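Local coordinates for protein extracellular ligand-binding receptor (Sphaerobacter thermophilus, PDB 4ZPJ) that probably acts as the extracellular, substrate-binding component of an ABC transporter, as a member of the leucine-binding protein family, and also binds zinc ions, at residues 135-140 with 161-166; 177-182 with 252-257. All blocks are in the same frame, centred on the assembly; numbering follows the deposited sequence.

Contact 1: 135-140 with 161-166; sequences AVRDIL and PAMRSP. With ZN (zinc ion), chain M.
Arg137 reaches off its helix and takes hold of the backbone carbonyls of Met163 and Arg164. Its CG sits anti to the backbone N (chi1 -175°), which sends the chain away from the helix, and a bend at chi2 (-101°) then lays the guanidinium edge-on to the loop. NE gives the straighter bond, to Met163 O at 2.7 Å. NH1 spans 3.0 Å to Arg164 O and adds a weak second bond to Met163 O. Both acceptors lie in the guanidinium plane, although NH1 itself stands above the carbonyl plane of Arg164. Two successive carbonyls, met along one edge, therefore fix the rotation of the group. Over one guanidinium face lies Ala162 O, 3.5 Å from NH1, and Ser165 CB approaches NH1 obliquely. The bent selenomethionine chain of Met163 crosses that of Arg137 at a slant, SE 4.2 Å from Arg137 CD, though this rests on one of two conformers.

The side turned to solvent is held through Asp138 and water. NH2 of Arg137 makes a salt bridge to Asp138 OD1 at 2.7 Å, coming in nearly in line with the C-O bond of OD1, which lies somewhat out of the guanidinium plane. Asp138 OD2 binds a zinc ion at 2.2 Å, and two waters are also bound to the metal. The metal and Arg137 thus share one anion, which probably tempers the charge of both.

Contact 1 joins helix 130-142 to the loop between helix 156-159 and strand 168-170. Val136 and Leu140 pack against helix 105-117, while Arg137 and Met163 rest on helix 156-159, at the surface of the lobe built on the mixed sheet that ends in strand 168-170.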
# COMPACT_ATOMS: atom_id res chain seq x y z
N ALA A 135 -16.57 6.35 -5.32
CA ALA A 135 -18.02 6.23 -5.25
C ALA A 135 -18.58 6.45 -3.82
O ALA A 135 -19.68 6.88 -3.69
CB ALA A 135 -18.48 4.90 -5.83
N VAL A 136 -17.82 6.24 -2.75
CA VAL A 136 -18.43 6.44 -1.38
C VAL A 136 -17.97 7.72 -0.62
O VAL A 136 -18.49 8.09 0.46
CB VAL A 136 -18.19 5.20 -0.50
CG1 VAL A 136 -18.77 3.97 -1.13
CG2 VAL A 136 -16.68 4.98 -0.22
N ARG A 137 -17.01 8.43 -1.20
CA ARG A 137 -16.39 9.60 -0.54
C ARG A 137 -17.40 10.60 -0.05
O ARG A 137 -17.41 10.96 1.15
CB ARG A 137 -15.41 10.28 -1.49
CG ARG A 137 -14.63 11.44 -0.86
CD ARG A 137 -15.26 12.74 -1.29
NE ARG A 137 -14.60 13.86 -0.66
CZ ARG A 137 -15.21 14.98 -0.26
NH1 ARG A 137 -14.48 15.94 0.33
NH2 ARG A 137 -16.51 15.14 -0.45
N ASP A 138 -18.23 11.08 -0.97
CA ASP A 138 -19.30 12.02 -0.64
C ASP A 138 -20.24 11.49 0.45
O ASP A 138 -20.62 12.24 1.34
CB ASP A 138 -20.06 12.48 -1.92
CG ASP A 138 -19.31 13.61 -2.67
OD1 ASP A 138 -18.20 13.97 -2.26
OD2 ASP A 138 -19.79 14.18 -3.68
N ILE A 139 -20.56 10.20 0.43
CA ILE A 139 -21.41 9.62 1.49
C ILE A 139 -20.72 9.70 2.85
O ILE A 139 -21.29 10.13 3.84
CB ILE A 139 -21.80 8.16 1.17
CG1 ILE A 139 -22.88 8.12 0.04
CG2 ILE A 139 -22.35 7.45 2.39
CD1 ILE A 139 -22.80 6.90 -0.85
N LEU A 140 -19.47 9.30 2.90
CA LEU A 140 -18.76 9.35 4.15
C LEU A 140 -18.68 10.77 4.68
O LEU A 140 -18.94 11.01 5.85
CB LEU A 140 -17.40 8.73 4.00
CG LEU A 140 -17.37 7.24 3.63
CD1 LEU A 140 -15.92 6.87 3.36
CD2 LEU A 140 -17.92 6.38 4.74
N PRO A 161 -7.08 19.02 -2.84
CA PRO A 161 -7.76 19.69 -1.74
C PRO A 161 -9.30 19.59 -1.82
O PRO A 161 -9.93 19.70 -0.80
CB PRO A 161 -7.31 21.17 -1.86
CG PRO A 161 -6.11 21.17 -2.75
CD PRO A 161 -6.24 19.94 -3.63
N ALA A 162 -9.89 19.36 -2.99
CA ALA A 162 -11.37 19.24 -3.06
C ALA A 162 -11.93 17.87 -2.67
O ALA A 162 -13.10 17.79 -2.34
CB ALA A 162 -11.90 19.64 -4.43
N MSE A 163 -11.11 16.81 -2.73
CA MSE A 163 -11.55 15.46 -2.41
C MSE A 163 -11.27 15.13 -0.99
O MSE A 163 -11.93 14.26 -0.41
CB MSE A 163 -10.80 14.41 -3.20
CG MSE A 163 -11.25 14.40 -4.64
SE MSE A 163 -12.95 13.42 -4.67
CE MSE A 163 -12.15 11.65 -5.05
N ARG A 164 -10.28 15.81 -0.40
CA ARG A 164 -9.90 15.52 0.94
C ARG A 164 -10.92 16.04 1.88
O ARG A 164 -11.83 16.78 1.49
CB ARG A 164 -8.46 16.06 1.30
CG ARG A 164 -8.34 17.52 1.55
CD ARG A 164 -6.93 17.87 2.07
NE ARG A 164 -5.82 17.62 1.14
CZ ARG A 164 -4.98 18.55 0.68
NH1 ARG A 164 -5.10 19.82 1.01
NH2 ARG A 164 -3.96 18.20 -0.11
N SER A 165 -10.78 15.64 3.13
CA SER A 165 -11.72 16.05 4.17
C SER A 165 -11.13 15.69 5.52
O SER A 165 -10.41 14.71 5.63
CB SER A 165 -13.07 15.28 3.92
OG SER A 165 -13.86 15.18 5.09
N PRO A 166 -11.47 16.43 6.58
CA PRO A 166 -11.01 16.06 7.94
C PRO A 166 -11.55 14.71 8.42
O PRO A 166 -10.99 14.12 9.33
CB PRO A 166 -11.51 17.15 8.83
CG PRO A 166 -12.31 18.09 7.99
CD PRO A 166 -12.27 17.66 6.54
ZN ZN M . -18.18 14.59 -5.11
O HOH W 1 -19.94 15.64 -5.99
O HOH W 2 -16.31 12.90 -5.02

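Contact 2: 177-182 with 252-257; sequences QYDAPA and AVFAFH
Asp179 meets Phe254 and Phe256, two aromatic side chains that point from strand 252-256 toward the turn leading into helix 180-188. Phe254 comes first along the strand and makes the fuller contact. Its CG is anti to the backbone N (chi1 166°), which extends the ring toward Asp179, so that CE1 lies 3.8 Å from Asp179 CB. The methylene approaches this ring obliquely, whereas Asp179 OD2 arrives at the ring edge, 3.9 Å from CZ. Carboxylate and ring planes are 64° apart. Elsewhere Phe254 stacks with Phe212 and touches Ile282, which Ala182 of helix 180-188 also touches.

Ala255 turns to the other side of the sheet, onto Phe266 of helix 261-272. An inner parallel strand between 194-200 and 281-283, with helices on both sides, is the alpha/beta sandwich of periplasmic binding protein lobes. Phe256 faces the turn again, more lightly: its CD2 is 4.3 Å from Asp179 OD2, an oblique approach, and its ring also touches Tyr202 and Ser284. His257 ends the segment, with hydrogen bonds to His198 and Asp287.

The strand thus offers Asp179 carbon surfaces, while the polar partners of Asp179 lie in the loop after strand 281-283. Each oxygen of this buried carboxylate has a hydrogen-bond partner: Ser284 OG for OD2, Gly285 N for OD1. What links the two segments directly is van der Waals contact, and the polar grip on Asp179 probably helps to set where its methylene and OD2 meet the rings.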
# COMPACT_ATOMS: atom_id res chain seq x y z
N GLN A 177 3.71 6.28 -3.80
CA GLN A 177 4.44 6.86 -2.64
C GLN A 177 5.60 5.97 -2.16
O GLN A 177 6.57 6.49 -1.67
CB GLN A 177 3.44 7.15 -1.49
CG GLN A 177 4.01 7.74 -0.21
CD GLN A 177 2.97 8.09 0.85
OE1 GLN A 177 1.81 7.90 0.63
NE2 GLN A 177 3.41 8.61 2.02
N TYR A 178 5.50 4.65 -2.28
CA TYR A 178 6.58 3.79 -1.86
C TYR A 178 7.56 3.48 -2.99
O TYR A 178 8.69 3.11 -2.72
CB TYR A 178 6.08 2.53 -1.11
CG TYR A 178 5.19 1.66 -1.87
CD1 TYR A 178 5.71 0.83 -2.85
CD2 TYR A 178 3.81 1.65 -1.64
CE1 TYR A 178 4.89 0.03 -3.62
CE2 TYR A 178 2.99 0.85 -2.39
CZ TYR A 178 3.55 0.03 -3.38
OH TYR A 178 2.83 -0.81 -4.16
N ASP A 179 7.16 3.73 -4.24
CA ASP A 179 8.06 3.64 -5.37
C ASP A 179 8.88 4.91 -5.68
O ASP A 179 9.97 4.82 -6.23
CB ASP A 179 7.28 3.15 -6.60
CG ASP A 179 6.81 1.70 -6.42
OD1 ASP A 179 7.62 0.93 -5.82
OD2 ASP A 179 5.65 1.34 -6.84
N ALA A 180 8.37 6.08 -5.37
CA ALA A 180 9.03 7.29 -5.75
C ALA A 180 10.45 7.39 -5.18
O ALA A 180 11.34 7.80 -5.89
CB ALA A 180 8.21 8.46 -5.29
N PRO A 181 10.68 6.95 -3.93
CA PRO A 181 12.11 7.03 -3.42
C PRO A 181 13.09 6.17 -4.19
O PRO A 181 14.30 6.44 -4.17
CB PRO A 181 12.00 6.56 -1.95
CG PRO A 181 10.56 6.89 -1.59
CD PRO A 181 9.78 6.49 -2.85
N ALA A 182 12.57 5.18 -4.90
CA ALA A 182 13.43 4.35 -5.74
C ALA A 182 13.96 5.12 -6.90
O ALA A 182 15.00 4.78 -7.45
CB ALA A 182 12.69 3.08 -6.22
N ALA A 252 17.89 2.33 -17.62
CA ALA A 252 17.10 1.43 -16.73
C ALA A 252 15.62 1.54 -16.98
O ALA A 252 15.19 2.47 -17.63
CB ALA A 252 17.36 1.71 -15.23
N VAL A 253 14.85 0.62 -16.41
CA VAL A 253 13.41 0.59 -16.57
C VAL A 253 12.77 0.55 -15.21
O VAL A 253 13.25 -0.14 -14.39
CB VAL A 253 12.99 -0.72 -17.27
CG1 VAL A 253 11.48 -0.78 -17.46
CG2 VAL A 253 13.69 -0.82 -18.59
N PHE A 254 11.68 1.27 -15.00
CA PHE A 254 10.82 1.08 -13.84
C PHE A 254 9.51 0.45 -14.32
O PHE A 254 8.96 0.92 -15.29
CB PHE A 254 10.52 2.40 -13.15
CG PHE A 254 9.37 2.33 -12.15
CD1 PHE A 254 9.56 1.85 -10.85
CD2 PHE A 254 8.12 2.74 -12.49
CE1 PHE A 254 8.50 1.75 -9.94
CE2 PHE A 254 7.05 2.66 -11.60
CZ PHE A 254 7.24 2.17 -10.34
N ALA A 255 9.03 -0.60 -13.64
CA ALA A 255 7.77 -1.28 -13.99
C ALA A 255 6.84 -1.54 -12.80
O ALA A 255 7.27 -1.99 -11.69
CB ALA A 255 8.06 -2.57 -14.67
N PHE A 256 5.55 -1.27 -13.03
CA PHE A 256 4.48 -1.53 -12.06
C PHE A 256 3.29 -2.27 -12.66
O PHE A 256 2.79 -1.88 -13.71
CB PHE A 256 3.97 -0.21 -11.49
CG PHE A 256 2.69 -0.33 -10.76
CD1 PHE A 256 1.46 -0.23 -11.43
CD2 PHE A 256 2.69 -0.51 -9.38
CE1 PHE A 256 0.26 -0.34 -10.74
CE2 PHE A 256 1.48 -0.63 -8.68
CZ PHE A 256 0.27 -0.53 -9.36
N HIS A 257 2.84 -3.32 -11.98
CA HIS A 257 1.63 -4.05 -12.34
C HIS A 257 0.75 -4.29 -11.16
O HIS A 257 -0.33 -4.83 -11.32
CB HIS A 257 1.96 -5.41 -12.91
CG HIS A 257 2.81 -5.34 -14.11
ND1 HIS A 257 4.18 -5.19 -14.05
CD2 HIS A 257 2.48 -5.31 -15.42
CE1 HIS A 257 4.66 -5.13 -15.28
NE2 HIS A 257 3.64 -5.16 -16.12

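Along the chain the two contacts come in series: contact 1 closes at residue 166, strand 168-170 follows, and contact 2 opens at 177. Their centres lie 28 Å apart and their nearest atoms about 12 Å, so they do not touch. They belong to different sheets. Contact 1 lies on the surface of the part built round the six-stranded mixed sheet, while contact 2 is buried, with strand 252-256 inside the parallel sheet between strands 194-200 and 281-283. This division matches the two-lobed build of periplasmic binding proteins, in which substrate is usually held between the lobes; the contacts lie in different lobes, so that neither spans the cleft.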